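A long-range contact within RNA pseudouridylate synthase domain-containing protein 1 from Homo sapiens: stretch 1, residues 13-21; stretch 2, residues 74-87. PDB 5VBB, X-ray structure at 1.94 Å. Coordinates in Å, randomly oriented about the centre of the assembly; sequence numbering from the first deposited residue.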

# COMPACT_ATOMS: atom_id res chain seq x y z
N TYR A 13 -11.31 1.66 12.45
CA TYR A 13 -12.71 1.52 12.13
C TYR A 13 -13.22 0.26 12.80
O TYR A 13 -12.62 -0.80 12.64
CB TYR A 13 -12.87 1.43 10.61
CG TYR A 13 -14.29 1.29 10.13
CD1 TYR A 13 -14.99 0.10 10.28
CD2 TYR A 13 -14.86 2.28 9.33
CE1 TYR A 13 -16.27 -0.05 9.78
CE2 TYR A 13 -16.13 2.11 8.78
CZ TYR A 13 -16.85 0.98 9.07
OH TYR A 13 -18.09 0.84 8.52
N ARG A 14 -14.34 0.35 13.52
CA ARG A 14 -14.93 -0.83 14.13
C ARG A 14 -16.43 -0.65 14.10
O ARG A 14 -16.93 0.37 14.55
CB ARG A 14 -14.39 -1.05 15.56
CG ARG A 14 -15.11 -2.09 16.46
CD ARG A 14 -14.54 -3.49 16.40
NE ARG A 14 -15.30 -4.44 17.22
CZ ARG A 14 -15.20 -4.58 18.54
NH1 ARG A 14 -14.39 -3.79 19.24
NH2 ARG A 14 -15.94 -5.48 19.19
N SER A 15 -17.11 -1.63 13.51
CA SER A 15 -18.54 -1.73 13.47
C SER A 15 -18.93 -3.11 14.03
O SER A 15 -18.07 -3.86 14.49
CB SER A 15 -19.06 -1.57 12.05
OG SER A 15 -18.81 -2.72 11.26
N ARG A 16 -20.22 -3.45 13.96
CA ARG A 16 -20.71 -4.76 14.38
C ARG A 16 -20.16 -5.87 13.47
O ARG A 16 -19.87 -6.96 13.94
CB ARG A 16 -22.25 -4.79 14.29
CG ARG A 16 -22.95 -3.85 15.29
CD ARG A 16 -24.36 -3.42 14.83
NE ARG A 16 -25.31 -4.53 14.79
CZ ARG A 16 -25.82 -5.13 15.87
NH1 ARG A 16 -25.49 -4.73 17.09
NH2 ARG A 16 -26.66 -6.15 15.72
N ASP A 17 -19.98 -5.56 12.18
CA ASP A 17 -19.61 -6.50 11.14
C ASP A 17 -18.18 -6.44 10.65
O ASP A 17 -17.71 -7.43 10.10
CB ASP A 17 -20.51 -6.25 9.92
CG ASP A 17 -21.94 -6.72 10.10
OD1 ASP A 17 -22.14 -7.79 10.71
OD2 ASP A 17 -22.85 -6.05 9.59
N PHE A 18 -17.52 -5.28 10.75
CA PHE A 18 -16.18 -5.13 10.24
C PHE A 18 -15.27 -4.45 11.21
O PHE A 18 -15.68 -3.62 12.00
CB PHE A 18 -16.19 -4.31 8.94
CG PHE A 18 -16.90 -5.01 7.82
CD1 PHE A 18 -16.29 -6.04 7.13
CD2 PHE A 18 -18.20 -4.67 7.48
CE1 PHE A 18 -16.92 -6.64 6.05
CE2 PHE A 18 -18.86 -5.32 6.45
CZ PHE A 18 -18.20 -6.29 5.72
N LEU A 19 -13.99 -4.74 11.05
CA LEU A 19 -12.91 -4.16 11.80
C LEU A 19 -11.83 -3.83 10.77
O LEU A 19 -11.53 -4.68 9.95
CB LEU A 19 -12.42 -5.20 12.81
CG LEU A 19 -11.16 -4.96 13.57
CD1 LEU A 19 -11.22 -3.64 14.29
CD2 LEU A 19 -10.94 -6.06 14.57
N VAL A 20 -11.28 -2.62 10.80
CA VAL A 20 -10.17 -2.21 9.92
C VAL A 20 -9.02 -1.85 10.82
O VAL A 20 -9.13 -0.95 11.65
CB VAL A 20 -10.46 -1.07 8.92
CG1 VAL A 20 -9.29 -0.85 7.96
CG2 VAL A 20 -11.74 -1.32 8.15
N VAL A 21 -7.89 -2.52 10.62
CA VAL A 21 -6.69 -2.24 11.39
C VAL A 21 -5.77 -1.40 10.55
O VAL A 21 -5.87 -1.40 9.32
CB VAL A 21 -5.97 -3.53 11.92
CG1 VAL A 21 -6.92 -4.38 12.76
CG2 VAL A 21 -5.41 -4.37 10.78
N LEU A 74 -6.37 -2.68 6.57
CA LEU A 74 -6.67 -4.08 6.36
C LEU A 74 -8.00 -4.39 7.03
O LEU A 74 -8.13 -4.25 8.25
CB LEU A 74 -5.54 -4.90 6.92
CG LEU A 74 -5.59 -6.41 6.69
CD1 LEU A 74 -5.76 -6.75 5.25
CD2 LEU A 74 -4.31 -7.02 7.16
N CYS A 75 -8.99 -4.73 6.22
CA CYS A 75 -10.35 -5.01 6.65
C CYS A 75 -10.57 -6.50 7.03
O CYS A 75 -10.26 -7.38 6.24
CB CYS A 75 -11.32 -4.57 5.57
SG CYS A 75 -13.05 -4.80 6.04
N VAL A 76 -11.14 -6.74 8.21
CA VAL A 76 -11.42 -8.06 8.79
C VAL A 76 -12.94 -8.13 8.96
O VAL A 76 -13.52 -7.22 9.55
CB VAL A 76 -10.72 -8.19 10.17
CG1 VAL A 76 -10.94 -9.55 10.78
CG2 VAL A 76 -9.22 -7.85 10.06
N ALA A 77 -13.57 -9.19 8.45
CA ALA A 77 -15.02 -9.38 8.59
C ALA A 77 -15.23 -10.21 9.86
O ALA A 77 -14.46 -11.14 10.08
CB ALA A 77 -15.62 -10.08 7.37
N LEU A 78 -16.22 -9.85 10.69
CA LEU A 78 -16.47 -10.48 11.99
C LEU A 78 -17.60 -11.54 11.93
O LEU A 78 -17.93 -12.12 12.97
CB LEU A 78 -16.79 -9.40 13.05
CG LEU A 78 -15.77 -8.24 13.08
CD1 LEU A 78 -16.18 -7.14 14.02
CD2 LEU A 78 -14.38 -8.75 13.44
N ASN A 79 -18.17 -11.79 10.74
CA ASN A 79 -19.16 -12.85 10.58
C ASN A 79 -19.19 -13.29 9.13
O ASN A 79 -18.63 -12.61 8.26
CB ASN A 79 -20.54 -12.46 11.10
CG ASN A 79 -21.06 -11.13 10.70
OD1 ASN A 79 -21.66 -10.98 9.64
ND2 ASN A 79 -20.95 -10.15 11.58
N LYS A 80 -19.82 -14.45 8.89
CA LYS A 80 -19.89 -15.12 7.58
C LYS A 80 -20.64 -14.29 6.54
O LYS A 80 -20.22 -14.28 5.39
CB LYS A 80 -20.55 -16.52 7.72
N ALA A 81 -21.70 -13.58 6.94
CA ALA A 81 -22.46 -12.70 6.04
C ALA A 81 -21.62 -11.47 5.65
O ALA A 81 -21.63 -11.05 4.49
CB ALA A 81 -23.75 -12.25 6.71
N ALA A 82 -20.88 -10.91 6.61
CA ALA A 82 -19.99 -9.76 6.35
C ALA A 82 -18.82 -10.16 5.42
O ALA A 82 -18.45 -9.40 4.52
CB ALA A 82 -19.45 -9.22 7.66
N ALA A 83 -18.26 -11.36 5.62
CA ALA A 83 -17.18 -11.85 4.77
C ALA A 83 -17.65 -12.02 3.34
O ALA A 83 -16.99 -11.52 2.42
CB ALA A 83 -16.64 -13.17 5.30
N GLY A 84 -18.79 -12.69 3.15
CA GLY A 84 -19.37 -12.93 1.84
C GLY A 84 -19.66 -11.64 1.09
O GLY A 84 -19.34 -11.53 -0.09
N SER A 85 -20.19 -10.63 1.82
CA SER A 85 -20.47 -9.30 1.26
C SER A 85 -19.19 -8.63 0.75
O SER A 85 -19.12 -8.21 -0.41
CB SER A 85 -21.15 -8.40 2.29
N ALA A 86 -18.15 -8.60 1.60
CA ALA A 86 -16.87 -8.01 1.23
C ALA A 86 -16.21 -8.79 0.10
O ALA A 86 -15.70 -8.17 -0.83
CB ALA A 86 -15.94 -7.94 2.43
N TYR A 87 -16.28 -10.14 0.14
CA TYR A 87 -15.69 -11.00 -0.90
C TYR A 87 -16.30 -10.66 -2.26
O TYR A 87 -15.57 -10.63 -3.24
CB TYR A 87 -15.87 -12.49 -0.57
CG TYR A 87 -15.55 -13.44 -1.69
CD1 TYR A 87 -14.23 -13.66 -2.10
CD2 TYR A 87 -16.55 -14.18 -2.32
CE1 TYR A 87 -13.93 -14.55 -3.12
CE2 TYR A 87 -16.25 -15.10 -3.32
CZ TYR A 87 -14.94 -15.29 -3.72
OH TYR A 87 -14.62 -16.18 -4.72
O HOH W 1 -20.54 -9.81 14.29

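What fastens the two backbones to each other? Strands 18-21 and 74-77 run antiparallel, and their main chains pair through L19 and V76 and through V21 and L74. L19 N donates to V76 O at 2.9 Å, and V76 N returns a bond to L19 O at 2.7 Å. Two residues along the ladder, V21 N reaches L74 O at 2.9 Å and L74 N reaches V21 O at 3.1 Å. Between these rungs the chains come closer, with V20 CA 3.3 Å from L74 O in a CA-H...O contact. L78 N donates to D17 O at 2.9 Å, so the ladder of bonds extends into the loop residues.

How is the polar end of the contact secured? The CA-to-CB bond of D17 points away overall, yet its carboxylate comes back to the second stretch, where D17 OD1 accepts from N79 ND2 at 2.8 Å in a nearly straight bond. Asparagine suits this place because its amide offers both a donor and an acceptor. While ND2 serves the aspartate, N79 OD1 caps the helix that follows, accepting from A82 N at 3.1 Å. A water adds a second link, donating to R16 O at 2.9 Å and accepting from N79 ND2 at 2.8 Å. The turn before the strand is braced by S15, whose OG accepts from F18 N at 2.9 Å and from D17 N at 3.2 Å.

What does F18 do between strand and helix? With chi1 in the m well, its buried ring lies against both elements of the second stretch. A82 CB sits over one ring face, 3.7 Å from F18 CZ, in a CH-pi contact, and A86 CB, one helical turn on, is 4.0 Å from F18 CE1. From the strand, C75 SG approaches F18 CD1 obliquely at 3.6 Å, and A77 CB lies 3.9 Å from F18 CE1. The short alanine side chains let strand and helix come close to the broad ring.

What packs on the other face of the sheet? L19, V21, L74 and V76 point there, all buried and all hydrocarbon, which suits positions shielded from solvent. V21 CG2 meets L74 CB at 3.9 Å, and L19 CB faces V76 CB at 4.3 Å. Partly exposed L78 extends this packing: its CD2 lies 4.1 Å from L19 CB, while its CD1 comes within 3.7 Å of R16 O. The two stretches bury 653 Å², counting both sides.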